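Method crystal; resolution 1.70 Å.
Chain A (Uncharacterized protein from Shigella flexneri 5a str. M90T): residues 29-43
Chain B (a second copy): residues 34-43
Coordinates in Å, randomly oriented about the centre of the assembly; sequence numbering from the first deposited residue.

Chain A (29-43) KYFTEIVVTTMLNST
Chain B (34-43) IVVTTMLNST

How are the two backbones arranged? Both stretches are helical over most of their length, and each helix begins earlier in its chain. Their N-to-C directions make an angle of 41°, the axes approach to 8.8 Å, and the backbones come closer toward the C-terminal ends. Phi/psi values stay mostly near -65/-43, but Ile A34 and Ile B34 are stretched to -103/-56 and -103/-59, and Ser A42, Thr A43, Ser B42 and Thr B43 have phi near -70° and psi near -16°. In chain A the stretched isoleucine accompanies a wider pi-type turn at 31-35, where Val A35 N bonds Tyr A30 O at 3.2 Å and Val A36 N bonds Phe A31 O at 2.9 Å; the i-to-i+4 pattern resumes with Thr A38 N to Ile A34 O at 3.0 Å. The register is set by CA pairs: Thr A38 CA to Met B39 CA is 5.6 Å, and Ser A42 CA to Ser B42 CA is 4.7 Å.

Which apolar side chains meet? Ile A34 (m, chi2 -75°) points toward chain B, placing its CG2 3.8 Å from Val B35 CG1 (t) and its CD1 4.1 Å from Met B39 CE. Met B39 leaves its backbone sideways with chi angles m, t, p, which bring its terminal methyl to the isoleucine. Tyr A30 (t, chi2 80°) also starts sideways, but its ring extends until OH lies 3.6 Å from Val B35 CG2. That hydroxyl is buried here without a hydrogen-bonding partner in the model.

How do the threonines and serines meet? Their hydroxyls donate to carbonyls of their own helix, and the contacts across the interface are van der Waals. Thr A38 and Thr B38, both m, send OG1 to Ile A34 O and Ile B34 O, each at 2.7 Å, while their CG2 methyls meet at 3.8 Å; both OG1 atoms also bond elsewhere in the structure. Thr A38 OG1 also touches Met B39 CG at 3.5 Å. Ser B42 (p) points toward chain A and gives its OG to Met B39 O at 2.7 Å; that OG packs 3.2 Å from Asn A41 CB and 3.9 Å from Thr A38 CG2. Ser A42, also p, bonds Met A39 O through OG at 2.8 Å, and its CB is 4.3 Å from Ser B42 CB.

What polar link joins the chains? No direct hydrogen bond crosses between the stretches; one water bridges them. It donates to Asn A41 O and to Ser B42 O, with its oxygen 2.7 Å from each, using both protons to tie together carbonyls near the C-terminal ends of the stretches. Asn A41 (m, chi2 -21°) points toward chain B, but its side-chain amide is hydrogen-bonded elsewhere in the structure.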

# COMPACT_ATOMS: atom_id res chain seq x y z
N LYS A 29 -11.81 -3.76 0.79
CA LYS A 29 -11.36 -4.07 2.14
C LYS A 29 -9.85 -3.92 2.28
O LYS A 29 -9.36 -3.47 3.32
CB LYS A 29 -11.80 -5.48 2.54
CG LYS A 29 -13.31 -5.60 2.66
CD LYS A 29 -13.80 -4.88 3.90
CE LYS A 29 -15.06 -4.09 3.63
NZ LYS A 29 -14.74 -2.63 3.59
N TYR A 30 -9.08 -4.28 1.25
CA TYR A 30 -7.64 -4.03 1.32
C TYR A 30 -7.37 -2.54 1.43
O TYR A 30 -6.55 -2.09 2.25
CB TYR A 30 -6.91 -4.61 0.10
CG TYR A 30 -5.43 -4.28 0.10
CD1 TYR A 30 -4.54 -5.01 0.87
CD2 TYR A 30 -4.94 -3.23 -0.68
CE1 TYR A 30 -3.18 -4.71 0.86
CE2 TYR A 30 -3.59 -2.92 -0.68
CZ TYR A 30 -2.72 -3.66 0.09
OH TYR A 30 -1.39 -3.34 0.10
N PHE A 31 -8.05 -1.73 0.62
CA PHE A 31 -7.83 -0.29 0.69
C PHE A 31 -8.21 0.26 2.06
O PHE A 31 -7.45 1.04 2.65
CB PHE A 31 -8.62 0.41 -0.41
CG PHE A 31 -8.38 1.87 -0.46
CD1 PHE A 31 -7.13 2.37 -0.82
CD2 PHE A 31 -9.39 2.77 -0.16
CE1 PHE A 31 -6.89 3.73 -0.87
CE2 PHE A 31 -9.15 4.13 -0.21
CZ PHE A 31 -7.91 4.61 -0.56
N THR A 32 -9.38 -0.11 2.59
CA THR A 32 -9.81 0.53 3.84
C THR A 32 -9.12 -0.05 5.07
O THR A 32 -8.87 0.69 6.03
CB THR A 32 -11.33 0.44 3.99
OG1 THR A 32 -11.74 -0.93 4.04
CG2 THR A 32 -12.02 1.15 2.83
N GLU A 33 -8.79 -1.34 5.08
CA GLU A 33 -8.18 -1.95 6.25
C GLU A 33 -6.66 -1.78 6.29
O GLU A 33 -6.08 -1.63 7.37
CB GLU A 33 -8.52 -3.44 6.31
CG GLU A 33 -10.02 -3.75 6.37
CD GLU A 33 -10.60 -3.58 7.75
OE1 GLU A 33 -9.84 -3.24 8.68
OE2 GLU A 33 -11.82 -3.77 7.91
N ILE A 34 -5.99 -1.83 5.13
CA ILE A 34 -4.53 -1.72 5.10
C ILE A 34 -4.08 -0.32 4.66
O ILE A 34 -3.33 0.36 5.37
CB ILE A 34 -3.91 -2.79 4.18
CG1 ILE A 34 -4.29 -4.20 4.65
CG2 ILE A 34 -2.40 -2.62 4.12
CD1 ILE A 34 -3.55 -4.66 5.89
N VAL A 35 -4.53 0.11 3.48
CA VAL A 35 -3.94 1.31 2.88
C VAL A 35 -4.28 2.56 3.69
O VAL A 35 -3.40 3.32 4.09
CB VAL A 35 -4.36 1.46 1.41
CG1 VAL A 35 -3.68 2.70 0.82
CG2 VAL A 35 -3.90 0.24 0.65
N VAL A 36 -5.57 2.79 3.95
CA VAL A 36 -5.96 4.03 4.62
C VAL A 36 -5.42 4.05 6.04
O VAL A 36 -4.91 5.08 6.51
CB VAL A 36 -7.49 4.20 4.58
CG1 VAL A 36 -7.91 5.42 5.39
CG2 VAL A 36 -7.94 4.31 3.13
N THR A 37 -5.51 2.93 6.75
CA THR A 37 -4.97 2.86 8.10
C THR A 37 -3.49 3.24 8.11
O THR A 37 -3.05 4.01 8.97
CB THR A 37 -5.15 1.44 8.64
OG1 THR A 37 -6.54 1.08 8.56
CG2 THR A 37 -4.67 1.36 10.09
N THR A 38 -2.73 2.75 7.13
CA THR A 38 -1.30 3.04 7.11
C THR A 38 -1.05 4.50 6.74
O THR A 38 -0.16 5.14 7.32
CB THR A 38 -0.59 2.08 6.16
OG1 THR A 38 -0.94 0.73 6.53
CG2 THR A 38 0.92 2.28 6.29
N MET A 39 -1.82 5.05 5.79
CA MET A 39 -1.69 6.47 5.46
C MET A 39 -1.89 7.33 6.70
O MET A 39 -1.10 8.26 6.97
CB MET A 39 -2.71 6.87 4.38
CG MET A 39 -2.44 6.25 2.99
SD MET A 39 -3.90 6.46 1.92
CE MET A 39 -3.99 8.25 1.80
N LEU A 40 -2.96 7.04 7.45
CA LEU A 40 -3.28 7.84 8.63
C LEU A 40 -2.21 7.68 9.70
O LEU A 40 -1.74 8.67 10.26
CB LEU A 40 -4.66 7.45 9.17
CG LEU A 40 -5.83 7.85 8.28
CD1 LEU A 40 -7.11 7.16 8.78
CD2 LEU A 40 -6.02 9.38 8.26
N ASN A 41 -1.81 6.44 10.00
CA ASN A 41 -0.73 6.24 10.98
C ASN A 41 0.53 6.99 10.59
O ASN A 41 1.23 7.55 11.45
CB ASN A 41 -0.43 4.74 11.13
CG ASN A 41 -1.39 4.05 12.09
OD1 ASN A 41 -2.02 4.70 12.90
ND2 ASN A 41 -1.47 2.72 12.01
N SER A 42 0.85 7.01 9.30
CA SER A 42 2.06 7.69 8.85
C SER A 42 1.95 9.21 9.00
O SER A 42 2.98 9.89 8.99
CB SER A 42 2.37 7.30 7.41
OG SER A 42 1.62 8.07 6.49
N THR A 43 0.73 9.75 9.14
CA THR A 43 0.67 11.19 9.45
C THR A 43 1.08 11.52 10.89
O THR A 43 1.36 12.69 11.17
CB THR A 43 -0.73 11.78 9.21
OG1 THR A 43 -1.64 11.36 10.25
CG2 THR A 43 -1.26 11.38 7.85
N ILE B 34 7.48 -3.88 0.90
CA ILE B 34 6.92 -2.53 0.92
C ILE B 34 5.81 -2.38 1.96
O ILE B 34 5.90 -1.56 2.89
CB ILE B 34 6.38 -2.16 -0.47
CG1 ILE B 34 7.50 -2.25 -1.52
CG2 ILE B 34 5.76 -0.78 -0.44
CD1 ILE B 34 8.50 -1.12 -1.43
N VAL B 35 4.76 -3.19 1.82
CA VAL B 35 3.55 -2.96 2.60
C VAL B 35 3.81 -3.17 4.08
O VAL B 35 3.53 -2.29 4.91
CB VAL B 35 2.40 -3.84 2.09
CG1 VAL B 35 1.13 -3.55 2.90
CG2 VAL B 35 2.14 -3.58 0.62
N VAL B 36 4.35 -4.34 4.46
CA VAL B 36 4.53 -4.64 5.88
C VAL B 36 5.53 -3.68 6.52
O VAL B 36 5.32 -3.18 7.63
CB VAL B 36 4.94 -6.11 6.08
CG1 VAL B 36 5.25 -6.38 7.55
CG2 VAL B 36 3.84 -7.01 5.58
N THR B 37 6.65 -3.42 5.82
CA THR B 37 7.64 -2.47 6.32
C THR B 37 7.00 -1.13 6.63
O THR B 37 7.29 -0.52 7.67
CB THR B 37 8.76 -2.30 5.29
OG1 THR B 37 9.32 -3.58 4.99
CG2 THR B 37 9.86 -1.39 5.83
N THR B 38 6.12 -0.65 5.74
CA THR B 38 5.48 0.65 5.94
C THR B 38 4.45 0.61 7.07
O THR B 38 4.34 1.58 7.84
CB THR B 38 4.83 1.11 4.63
OG1 THR B 38 5.82 1.04 3.58
CG2 THR B 38 4.35 2.57 4.75
N MET B 39 3.69 -0.47 7.18
CA MET B 39 2.77 -0.61 8.31
C MET B 39 3.53 -0.51 9.63
O MET B 39 3.15 0.26 10.54
CB MET B 39 2.04 -1.96 8.24
CG MET B 39 1.06 -2.10 7.06
SD MET B 39 0.53 -3.81 6.81
CE MET B 39 -0.32 -4.13 8.36
N LEU B 40 4.63 -1.26 9.73
CA LEU B 40 5.38 -1.27 10.98
C LEU B 40 6.00 0.09 11.26
O LEU B 40 5.90 0.61 12.38
CB LEU B 40 6.46 -2.35 10.91
CG LEU B 40 5.91 -3.77 10.91
CD1 LEU B 40 7.01 -4.73 10.54
CD2 LEU B 40 5.34 -4.14 12.31
N ASN B 41 6.64 0.69 10.26
CA ASN B 41 7.19 2.03 10.46
C ASN B 41 6.11 3.01 10.93
O ASN B 41 6.38 3.86 11.79
CB ASN B 41 7.84 2.55 9.17
CG ASN B 41 9.28 2.07 9.00
OD1 ASN B 41 9.93 1.70 9.97
ND2 ASN B 41 9.78 2.12 7.78
N SER B 42 4.90 2.90 10.37
CA SER B 42 3.83 3.82 10.74
C SER B 42 3.36 3.62 12.18
O SER B 42 2.66 4.50 12.71
CB SER B 42 2.65 3.69 9.76
OG SER B 42 1.80 2.61 10.12
N THR B 43 3.71 2.49 12.81
CA THR B 43 3.40 2.37 14.25
C THR B 43 4.33 3.20 15.14
O THR B 43 4.00 3.42 16.31
CB THR B 43 3.46 0.92 14.75
OG1 THR B 43 4.82 0.48 14.83
CG2 THR B 43 2.66 -0.00 13.83
O HOH W 1 1.99 6.85 13.95